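Local structure of polyketide synthase type I (Bacillus amyloliquefaciens, 5KKU) at residues P34-R44 and F190-T201; E70-V78 and E90-P101. The protein is a dehydratase domain at the N-terminal end of a modular polyketide synthase subunit and probably removes water from carrier-bound intermediates of the difficidin assembly line. All coordinates share one frame; numbering follows the deposited sequence.

Contact 1 of 2, residues P34-R44 and F190-T201; sequences PGVTLIDMLYR and FKAHPAFLDAST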
loop_
_atom_site.group_PDB
_atom_site.type_symbol
_atom_site.label_atom_id
_atom_site.label_comp_id
_atom_site.label_asym_id
_atom_site.label_seq_id
_atom_site.Cartn_x
_atom_site.Cartn_y
_atom_site.Cartn_z
ATOM N N PRO A 34 6.672 1.297 3.390
ATOM C CA PRO A 34 5.621 1.699 2.437
ATOM C C PRO A 34 4.409 2.295 3.145
ATOM O O PRO A 34 3.984 1.777 4.178
ATOM C CB PRO A 34 5.234 0.387 1.751
ATOM C CG PRO A 34 6.489 -0.395 1.729
ATOM C CD PRO A 34 7.024 -0.168 3.108
ATOM N N GLY A 35 3.864 3.372 2.590
ATOM C CA GLY A 35 2.707 4.027 3.172
ATOM C C GLY A 35 1.510 3.103 3.281
ATOM O O GLY A 35 0.733 3.188 4.232
ATOM N N VAL A 36 1.363 2.216 2.303
ATOM C CA VAL A 36 0.267 1.280 2.288
ATOM C C VAL A 36 0.394 0.173 3.311
ATOM O O VAL A 36 -0.550 -0.405 3.679
ATOM C CB VAL A 36 0.000 0.680 0.894
ATOM C CG1 VAL A 36 -0.591 1.691 -0.021
ATOM C CG2 VAL A 36 1.213 0.011 0.289
ATOM N N THR A 37 1.576 -0.133 3.728
ATOM C CA THR A 37 1.810 -1.006 4.832
ATOM C C THR A 37 0.937 -0.675 6.054
ATOM O O THR A 37 0.494 -1.546 6.742
ATOM C CB THR A 37 3.304 -0.920 5.239
ATOM O OG1 THR A 37 4.111 -1.438 4.207
ATOM C CG2 THR A 37 3.583 -1.656 6.457
ATOM N N LEU A 38 0.722 0.605 6.317
ATOM C CA LEU A 38 -0.060 1.077 7.440
ATOM C C LEU A 38 -1.513 0.691 7.379
ATOM O O LEU A 38 -2.170 0.617 8.374
ATOM C CB LEU A 38 0.106 2.564 7.642
ATOM C CG LEU A 38 1.540 3.065 7.729
ATOM C CD1 LEU A 38 1.547 4.536 7.607
ATOM C CD2 LEU A 38 2.276 2.646 8.967
ATOM N N ILE A 39 -2.007 0.411 6.196
ATOM C CA ILE A 39 -3.348 -0.091 6.032
ATOM C C ILE A 39 -3.521 -1.416 6.798
ATOM O O ILE A 39 -4.498 -1.611 7.476
ATOM C CB ILE A 39 -3.750 -0.239 4.540
ATOM C CG1 ILE A 39 -4.019 1.108 3.909
ATOM C CG2 ILE A 39 -4.965 -1.111 4.365
ATOM C CD1 ILE A 39 -4.094 1.139 2.421
ATOM N N ASP A 40 -2.528 -2.296 6.704
ATOM C CA ASP A 40 -2.526 -3.554 7.448
ATOM C C ASP A 40 -2.495 -3.299 8.929
ATOM O O ASP A 40 -3.135 -3.939 9.682
ATOM C CB ASP A 40 -1.352 -4.436 7.065
ATOM C CG ASP A 40 -1.166 -5.622 7.980
ATOM O OD1 ASP A 40 -1.848 -6.606 7.911
ATOM O OD2 ASP A 40 -0.321 -5.532 8.815
ATOM N N MET A 41 -1.688 -2.365 9.367
ATOM C CA MET A 41 -1.570 -2.068 10.781
ATOM C C MET A 41 -2.902 -1.678 11.372
ATOM O O MET A 41 -3.221 -2.132 12.410
ATOM C CB MET A 41 -0.472 -1.025 11.016
ATOM C CG MET A 41 -0.331 -0.332 12.348
ATOM S SD MET A 41 1.140 0.677 12.497
ATOM C CE MET A 41 2.301 -0.503 12.017
ATOM N N LEU A 42 -3.632 -0.822 10.692
ATOM C CA LEU A 42 -4.918 -0.364 11.149
ATOM C C LEU A 42 -5.919 -1.489 11.287
ATOM O O LEU A 42 -6.622 -1.546 12.221
ATOM C CB LEU A 42 -5.473 0.720 10.263
ATOM C CG LEU A 42 -5.183 2.114 10.744
ATOM C CD1 LEU A 42 -3.753 2.477 10.513
ATOM C CD2 LEU A 42 -6.096 3.093 10.075
ATOM N N TYR A 43 -5.920 -2.384 10.329
ATOM C CA TYR A 43 -6.778 -3.528 10.362
ATOM C C TYR A 43 -6.426 -4.494 11.489
ATOM O O TYR A 43 -7.296 -5.035 12.059
ATOM C CB TYR A 43 -6.784 -4.243 9.016
ATOM C CG TYR A 43 -7.842 -3.762 8.069
ATOM C CD1 TYR A 43 -9.125 -4.204 8.158
ATOM C CD2 TYR A 43 -7.554 -2.834 7.100
ATOM C CE1 TYR A 43 -10.075 -3.757 7.297
ATOM C CE2 TYR A 43 -8.500 -2.391 6.236
ATOM C CZ TYR A 43 -9.748 -2.882 6.338
ATOM O OH TYR A 43 -10.684 -2.437 5.521
ATOM N N ARG A 44 -5.150 -4.676 11.798
ATOM C CA ARG A 44 -4.773 -5.528 12.886
ATOM C C ARG A 44 -5.197 -4.931 14.213
ATOM O O ARG A 44 -5.666 -5.626 15.051
ATOM C CB ARG A 44 -3.286 -5.810 12.939
ATOM C CG ARG A 44 -2.677 -6.485 11.750
ATOM C CD ARG A 44 -1.226 -6.841 11.985
ATOM N NE ARG A 44 -0.532 -5.893 12.839
ATOM C CZ ARG A 44 0.329 -5.024 12.399
ATOM N NH1 ARG A 44 0.588 -4.988 11.134
ATOM N NH2 ARG A 44 0.910 -4.190 13.191
ATOM N N PHE A 190 -0.656 -11.466 8.802
ATOM C CA PHE A 190 -1.144 -10.156 8.466
ATOM C C PHE A 190 -2.650 -10.182 8.262
ATOM O O PHE A 190 -3.233 -11.214 8.034
ATOM C CB PHE A 190 -0.442 -9.639 7.209
ATOM C CG PHE A 190 0.992 -9.270 7.418
ATOM C CD1 PHE A 190 1.334 -8.156 8.116
ATOM C CD2 PHE A 190 2.005 -10.046 6.899
ATOM C CE1 PHE A 190 2.648 -7.806 8.298
ATOM C CE2 PHE A 190 3.313 -9.707 7.086
ATOM C CZ PHE A 190 3.638 -8.592 7.799
ATOM N N LYS A 191 -3.311 -9.056 8.390
ATOM C CA LYS A 191 -4.665 -8.896 7.946
ATOM C C LYS A 191 -4.698 -8.626 6.448
ATOM O O LYS A 191 -5.567 -9.098 5.753
ATOM C CB LYS A 191 -5.308 -7.711 8.616
ATOM C CG LYS A 191 -5.737 -7.911 10.042
ATOM C CD LYS A 191 -6.855 -8.904 10.160
ATOM C CE LYS A 191 -6.969 -9.425 11.561
ATOM N NZ LYS A 191 -8.347 -9.715 11.983
ATOM N N ALA A 192 -3.717 -7.891 5.950
ATOM C CA ALA A 192 -3.553 -7.633 4.538
ATOM C C ALA A 192 -2.047 -7.529 4.446
ATOM O O ALA A 192 -1.436 -6.767 5.120
ATOM C CB ALA A 192 -4.373 -6.468 4.082
ATOM N N HIS A 193 -1.438 -8.363 3.633
ATOM C CA HIS A 193 -0.021 -8.500 3.531
ATOM C C HIS A 193 0.461 -7.242 2.825
ATOM O O HIS A 193 0.033 -6.948 1.743
ATOM C CB HIS A 193 0.352 -9.747 2.725
ATOM C CG HIS A 193 1.727 -10.296 2.970
ATOM N ND1 HIS A 193 2.875 -9.625 2.653
ATOM C CD2 HIS A 193 2.123 -11.493 3.440
ATOM C CE1 HIS A 193 3.915 -10.372 2.938
ATOM N NE2 HIS A 193 3.485 -11.500 3.437
ATOM N N PRO A 194 1.403 -6.569 3.440
ATOM C CA PRO A 194 1.971 -5.361 2.898
ATOM C C PRO A 194 2.600 -5.563 1.547
ATOM O O PRO A 194 2.508 -4.696 0.741
ATOM C CB PRO A 194 2.996 -4.993 3.934
ATOM C CG PRO A 194 2.405 -5.437 5.173
ATOM C CD PRO A 194 1.724 -6.710 4.852
ATOM N N ALA A 195 3.220 -6.708 1.328
ATOM C CA ALA A 195 3.771 -7.025 0.031
ATOM C C ALA A 195 2.716 -6.991 -1.058
ATOM O O ALA A 195 2.909 -6.413 -2.066
ATOM C CB ALA A 195 4.476 -8.348 0.037
ATOM N N PHE A 196 1.587 -7.627 -0.812
ATOM C CA PHE A 196 0.460 -7.582 -1.689
ATOM C C PHE A 196 -0.054 -6.163 -1.904
ATOM O O PHE A 196 -0.286 -5.795 -3.011
ATOM C CB PHE A 196 -0.661 -8.468 -1.190
ATOM C CG PHE A 196 -0.579 -9.903 -1.634
ATOM C CD1 PHE A 196 -0.099 -10.245 -2.869
ATOM C CD2 PHE A 196 -1.025 -10.897 -0.814
ATOM C CE1 PHE A 196 -0.021 -11.540 -3.256
ATOM C CE2 PHE A 196 -0.961 -12.196 -1.188
ATOM C CZ PHE A 196 -0.466 -12.519 -2.414
ATOM N N LEU A 197 -0.181 -5.388 -0.835
ATOM C CA LEU A 197 -0.663 -4.039 -0.875
ATOM C C LEU A 197 0.254 -3.140 -1.707
ATOM O O LEU A 197 -0.194 -2.439 -2.558
ATOM C CB LEU A 197 -0.870 -3.499 0.538
ATOM C CG LEU A 197 -1.967 -4.064 1.434
ATOM C CD1 LEU A 197 -2.134 -3.232 2.665
ATOM C CD2 LEU A 197 -3.282 -4.143 0.714
ATOM N N ASP A 198 1.548 -3.157 -1.440
ATOM C CA ASP A 198 2.549 -2.422 -2.185
ATOM C C ASP A 198 2.506 -2.694 -3.677
ATOM O O ASP A 198 2.389 -1.811 -4.432
ATOM C CB ASP A 198 3.909 -2.732 -1.616
ATOM C CG ASP A 198 5.009 -1.941 -2.229
ATOM O OD1 ASP A 198 5.076 -0.739 -2.076
ATOM O OD2 ASP A 198 5.832 -2.522 -2.864
ATOM N N ALA A 199 2.600 -3.946 -4.069
ATOM C CA ALA A 199 2.534 -4.317 -5.466
ATOM C C ALA A 199 1.248 -3.902 -6.142
ATOM O O ALA A 199 1.268 -3.607 -7.298
ATOM C CB ALA A 199 2.758 -5.788 -5.666
ATOM N N SER A 200 0.167 -3.894 -5.410
ATOM C CA SER A 200 -1.104 -3.491 -5.944
ATOM C C SER A 200 -1.212 -2.019 -6.273
ATOM O O SER A 200 -1.959 -1.662 -7.102
ATOM C CB SER A 200 -2.228 -3.905 -5.034
ATOM O OG SER A 200 -2.288 -5.266 -4.938
ATOM N N THR A 201 -0.442 -1.195 -5.583
ATOM C CA THR A 201 -0.369 0.208 -5.910
ATOM C C THR A 201 0.256 0.479 -7.249
ATOM O O THR A 201 0.238 1.570 -7.690
ATOM C CB THR A 201 0.344 1.087 -4.890
ATOM O OG1 THR A 201 1.742 0.910 -4.971
ATOM C CG2 THR A 201 -0.118 0.841 -3.567
#
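Asp-40 faces loop 190-192 with its carboxylate crossing the Phe-190 ring at about a right angle, planes 72° apart. CG lies anti to the backbone N (chi1 169°), which carries Asp-40 OD1 to the loop: Ala-192 N gives it a nearly straight 3.0 Å hydrogen bond on the anti lone pair, and Lys-191 N adds a weak, bent one. Asp-40 OD2 sits at the ring's edge, 3.2 Å from Phe-190 CD1, and forms a salt bridge with Arg-44. The Lys-191 methylenes lie against Tyr-43 CB and Arg-44 CG, while its amino group pairs with Glu-52.

The Pro-194 ring crosses Thr-37, and Leu-197 brings CD1 to within 3.9 Å of Ile-39 CB. Branched Val-36 divides its methyls: CG1 meets Thr-201 CG2 tip to tip at 3.7 Å, and CG2 rests on the backbone of Asp-198. Pro-34 CB lies 4.0 Å from Asp-198 OD1.

Asp-198, the predicted proton donor, bonds through OD2 to His-155, and Pro-34 neighbours His-25, the predicted proton acceptor. Apolar packing between the helices, and a buried carboxylate gripped by the loop before helix 194-200 and by Arg-44, join the two hotdog folds beside the probable active site.

Contact 2 of 2, residues E70-V78 and E90-P101; sequences EEFDKHLYV and EITSEKAKNGTP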
loop_
_atom_site.group_PDB
_atom_site.type_symbol
_atom_site.label_atom_id
_atom_site.label_comp_id
_atom_site.label_asym_id
_atom_site.label_seq_id
_atom_site.Cartn_x
_atom_site.Cartn_y
_atom_site.Cartn_z
ATOM N N GLU A 70 20.532 1.711 10.809
ATOM C CA GLU A 70 21.316 0.986 11.762
ATOM C C GLU A 70 21.371 1.704 13.099
ATOM O O GLU A 70 21.468 1.090 14.124
ATOM C CB GLU A 70 22.698 0.752 11.241
ATOM C CG GLU A 70 22.709 -0.266 10.146
ATOM C CD GLU A 70 22.688 -1.689 10.649
ATOM O OE1 GLU A 70 22.904 -1.871 11.854
ATOM O OE2 GLU A 70 22.479 -2.608 9.846
ATOM N N GLU A 71 21.332 3.023 13.037
ATOM C CA GLU A 71 21.412 3.868 14.181
ATOM C C GLU A 71 20.132 3.956 14.998
ATOM O O GLU A 71 20.204 4.271 16.135
ATOM C CB GLU A 71 21.809 5.256 13.762
ATOM C CG GLU A 71 23.147 5.403 13.085
ATOM C CD GLU A 71 24.247 4.678 13.790
ATOM O OE1 GLU A 71 24.570 5.077 14.890
ATOM O OE2 GLU A 71 24.775 3.698 13.275
ATOM N N PHE A 72 18.975 3.733 14.384
ATOM C CA PHE A 72 17.679 3.810 15.065
ATOM C C PHE A 72 16.543 2.969 14.505
ATOM O O PHE A 72 16.406 2.789 13.358
ATOM C CB PHE A 72 17.181 5.251 15.213
ATOM C CG PHE A 72 17.146 6.006 13.947
ATOM C CD1 PHE A 72 16.083 5.905 13.117
ATOM C CD2 PHE A 72 18.203 6.759 13.567
ATOM C CE1 PHE A 72 16.045 6.571 11.941
ATOM C CE2 PHE A 72 18.190 7.420 12.399
ATOM C CZ PHE A 72 17.102 7.332 11.588
ATOM N N ASP A 73 15.685 2.480 15.353
ATOM C CA ASP A 73 14.458 1.877 14.910
ATOM C C ASP A 73 13.348 2.916 14.933
ATOM O O ASP A 73 13.612 4.081 15.043
ATOM C CB ASP A 73 14.095 0.713 15.798
ATOM C CG ASP A 73 15.127 -0.359 15.802
ATOM O OD1 ASP A 73 15.741 -0.602 14.781
ATOM O OD2 ASP A 73 15.307 -0.973 16.819
ATOM N N LYS A 74 12.105 2.509 14.844
ATOM C CA LYS A 74 11.008 3.426 15.001
ATOM C C LYS A 74 9.915 2.885 15.876
ATOM O O LYS A 74 9.610 1.760 15.815
ATOM C CB LYS A 74 10.436 3.834 13.666
ATOM C CG LYS A 74 11.335 4.659 12.832
ATOM C CD LYS A 74 11.596 5.985 13.442
ATOM C CE LYS A 74 11.342 7.038 12.424
ATOM N NZ LYS A 74 12.446 7.191 11.456
ATOM N N HIS A 75 9.334 3.739 16.686
ATOM C CA HIS A 75 8.102 3.464 17.373
ATOM C C HIS A 75 6.995 4.229 16.772
ATOM O O HIS A 75 7.090 5.383 16.610
ATOM C CB HIS A 75 8.197 3.806 18.851
ATOM C CG HIS A 75 8.903 2.780 19.656
ATOM N ND1 HIS A 75 8.970 2.836 21.014
ATOM C CD2 HIS A 75 9.590 1.686 19.292
ATOM C CE1 HIS A 75 9.659 1.817 21.457
ATOM N NE2 HIS A 75 10.039 1.099 20.432
ATOM N N LEU A 76 5.910 3.590 16.452
ATOM C CA LEU A 76 4.767 4.242 15.883
ATOM C C LEU A 76 3.629 4.361 16.892
ATOM O O LEU A 76 3.417 3.518 17.685
ATOM C CB LEU A 76 4.309 3.454 14.664
ATOM C CG LEU A 76 5.021 3.693 13.353
ATOM C CD1 LEU A 76 6.516 3.540 13.461
ATOM C CD2 LEU A 76 4.444 2.843 12.260
ATOM N N TYR A 77 2.902 5.445 16.868
ATOM C CA TYR A 77 1.769 5.644 17.753
ATOM C C TYR A 77 0.464 5.766 16.957
ATOM O O TYR A 77 0.257 6.717 16.276
ATOM C CB TYR A 77 1.992 6.855 18.647
ATOM C CG TYR A 77 3.262 6.835 19.437
ATOM C CD1 TYR A 77 3.418 5.985 20.477
ATOM C CD2 TYR A 77 4.308 7.664 19.132
ATOM C CE1 TYR A 77 4.564 5.957 21.197
ATOM C CE2 TYR A 77 5.458 7.649 19.860
ATOM C CZ TYR A 77 5.569 6.777 20.895
ATOM O OH TYR A 77 6.671 6.718 21.638
ATOM N N VAL A 78 -0.388 4.764 17.051
ATOM C CA VAL A 78 -1.667 4.766 16.363
ATOM C C VAL A 78 -2.778 5.223 17.277
ATOM O O VAL A 78 -3.095 4.574 18.225
ATOM C CB VAL A 78 -2.016 3.407 15.733
ATOM C CG1 VAL A 78 -3.237 3.515 14.889
ATOM C CG2 VAL A 78 -0.913 2.890 14.873
ATOM N N GLU A 90 -4.864 8.431 13.415
ATOM C CA GLU A 90 -3.619 9.034 13.018
ATOM C C GLU A 90 -2.437 8.233 13.477
ATOM O O GLU A 90 -2.426 7.756 14.585
ATOM C CB GLU A 90 -3.520 10.436 13.552
ATOM C CG GLU A 90 -4.438 11.394 12.863
ATOM C CD GLU A 90 -4.428 12.747 13.505
ATOM O OE1 GLU A 90 -4.068 13.722 12.846
ATOM O OE2 GLU A 90 -4.766 12.813 14.692
ATOM N N ILE A 91 -1.452 8.131 12.626
ATOM C CA ILE A 91 -0.225 7.458 12.949
ATOM C C ILE A 91 0.960 8.412 12.974
ATOM O O ILE A 91 1.251 9.107 12.046
ATOM C CB ILE A 91 0.047 6.334 11.982
ATOM C CG1 ILE A 91 -1.104 5.370 11.947
ATOM C CG2 ILE A 91 1.340 5.653 12.345
ATOM C CD1 ILE A 91 -0.883 4.257 11.007
ATOM N N THR A 92 1.659 8.450 14.073
ATOM C CA THR A 92 2.873 9.207 14.131
ATOM C C THR A 92 3.986 8.262 14.501
ATOM O O THR A 92 3.734 7.160 14.811
ATOM C CB THR A 92 2.790 10.344 15.154
ATOM O OG1 THR A 92 2.507 9.811 16.425
ATOM C CG2 THR A 92 1.768 11.262 14.786
ATOM N N SER A 93 5.205 8.751 14.521
ATOM C CA SER A 93 6.334 7.926 14.868
ATOM C C SER A 93 7.534 8.649 15.425
ATOM O O SER A 93 7.686 9.816 15.271
ATOM C CB SER A 93 6.758 7.093 13.683
ATOM O OG SER A 93 6.927 7.878 12.576
ATOM N N GLU A 94 8.432 7.908 16.020
ATOM C CA GLU A 94 9.543 8.463 16.723
ATOM C C GLU A 94 10.716 7.554 16.679
ATOM O O GLU A 94 10.528 6.406 16.584
ATOM C CB GLU A 94 9.110 8.630 18.160
ATOM C CG GLU A 94 10.045 9.301 19.098
ATOM C CD GLU A 94 9.790 8.916 20.528
ATOM O OE1 GLU A 94 8.675 8.597 20.879
ATOM O OE2 GLU A 94 10.722 8.969 21.306
ATOM N N LYS A 95 11.922 8.094 16.756
ATOM C CA LYS A 95 13.101 7.267 16.792
ATOM C C LYS A 95 13.165 6.452 18.107
ATOM O O LYS A 95 12.768 6.927 19.148
ATOM C CB LYS A 95 14.353 8.097 16.629
ATOM C CG LYS A 95 14.795 8.425 15.230
ATOM C CD LYS A 95 16.088 9.237 15.287
ATOM C CE LYS A 95 16.370 10.151 14.108
ATOM N NZ LYS A 95 15.401 11.233 13.900
ATOM N N ALA A 96 13.657 5.238 18.048
ATOM C CA ALA A 96 13.911 4.469 19.247
ATOM C C ALA A 96 15.167 3.662 19.090
ATOM O O ALA A 96 15.638 3.488 18.025
ATOM C CB ALA A 96 12.756 3.572 19.548
ATOM N N LYS A 97 15.688 3.156 20.176
ATOM C CA LYS A 97 16.868 2.328 20.158
ATOM C C LYS A 97 16.818 1.283 21.272
ATOM O O LYS A 97 16.485 1.576 22.374
ATOM C CB LYS A 97 18.117 3.170 20.256
ATOM C CG LYS A 97 19.338 2.517 19.680
ATOM C CD LYS A 97 20.411 3.506 19.284
ATOM C CE LYS A 97 21.666 2.787 18.856
ATOM N NZ LYS A 97 22.887 3.614 18.745
ATOM N N ASN A 98 17.123 0.053 20.927
ATOM C CA ASN A 98 17.072 -1.036 21.870
ATOM C C ASN A 98 15.805 -1.043 22.716
ATOM O O ASN A 98 15.878 -1.169 23.932
ATOM C CB ASN A 98 18.305 -0.984 22.762
ATOM C CG ASN A 98 19.571 -1.355 22.033
ATOM O OD1 ASN A 98 19.553 -2.172 21.164
ATOM N ND2 ASN A 98 20.663 -0.779 22.416
ATOM N N GLY A 99 14.671 -0.882 22.054
ATOM C CA GLY A 99 13.374 -0.939 22.660
ATOM C C GLY A 99 12.837 0.274 23.360
ATOM O O GLY A 99 11.765 0.247 23.816
ATOM N N THR A 100 13.604 1.334 23.417
ATOM C CA THR A 100 13.189 2.535 24.079
ATOM C C THR A 100 13.169 3.753 23.155
ATOM O O THR A 100 14.140 4.046 22.516
ATOM C CB THR A 100 14.084 2.832 25.287
ATOM O OG1 THR A 100 14.020 1.751 26.202
ATOM C CG2 THR A 100 13.661 4.064 25.986
ATOM N N PRO A 101 11.980 4.503 23.173
ATOM C CA PRO A 101 12.019 5.707 22.332
ATOM C C PRO A 101 13.006 6.765 22.794
ATOM O O PRO A 101 13.451 6.702 23.889
ATOM C CB PRO A 101 10.598 6.240 22.408
ATOM C CG PRO A 101 10.186 5.939 23.758
ATOM C CD PRO A 101 10.617 4.547 23.894
#
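Asp-73 faces Ala-96, His-75 faces Glu-94 and Tyr-77 faces Thr-92 as hydrogen-bonded pairs of an antiparallel hairpin, each closed by two backbone bonds; the least regular is Ala-96 N to Asp-73 O, 3.2 Å, whose donor stands above the carbonyl plane.

One polar side-chain bond is added. The extended Glu-94 stands off the sheet on the same face as Tyr-77, whose OH gives a 2.9 Å hydrogen bond to Glu-94 OE1, with ring and carboxylate planes 30° apart; OE2 accepts from Gly-103 N.

Rings supply the CH-pi contacts. Lys-95 lays its methylenes over one face of Phe-72, CD 3.8 Å from the ring centroid, the long aliphatic chain suiting a flat partner; its NZ, farther out, is at most weakly attracted. The Ala-96 methyl, small enough to approach closely, sits over the centre of the His-75 ring, 3.8 Å from the centroid.

The type I' turn from Lys-97 to Thr-100, where Asn-98 and Gly-99 both take a positive phi, tolerated by asparagine and glycine, brings Pro-101 CD, oblique to the ring, 3.7 Å from His-75 ND1.

Apolar packing covers the face of Leu-76, Val-78 and Ile-91; Ser-93 joins it through CB, while its OG bonds to Asn-109. Val-78 and Ile-91 lie side by side, CG2 to CG1 3.8 Å, and Leu-76 CD1 rests on Ser-93 CB.

Strand 9-15 pairs with the outer side of 73-83, strand 107-116 with that of 86-97, and helix 37-49 packs against Leu-76, Val-78 and Ile-91, as the central helix of a hotdog fold does.

How the contacts relate
After strand 9-15, helix 20-23 and strands 25-27 and 30-33, the chain reaches 34-44, which leads into helix 37-49 and is the first half of contact 1. It then runs through strand 55-62 to the hairpin of contact 2, which closes after a short excursion of 11 residues. Only after 145 intervening residues does 190-201 complete contact 1, so contact 2 lies wholly within that long excursion and the two do not cross. Contact 2 is internal to the N-terminal hotdog fold, whereas contact 1 ties that fold to the C-terminal one. Their centres are about 19 Å apart, yet they share helix 37-49: Leu-38, Met-41 and Leu-42 pack on Leu-76, Val-78 and Ile-91.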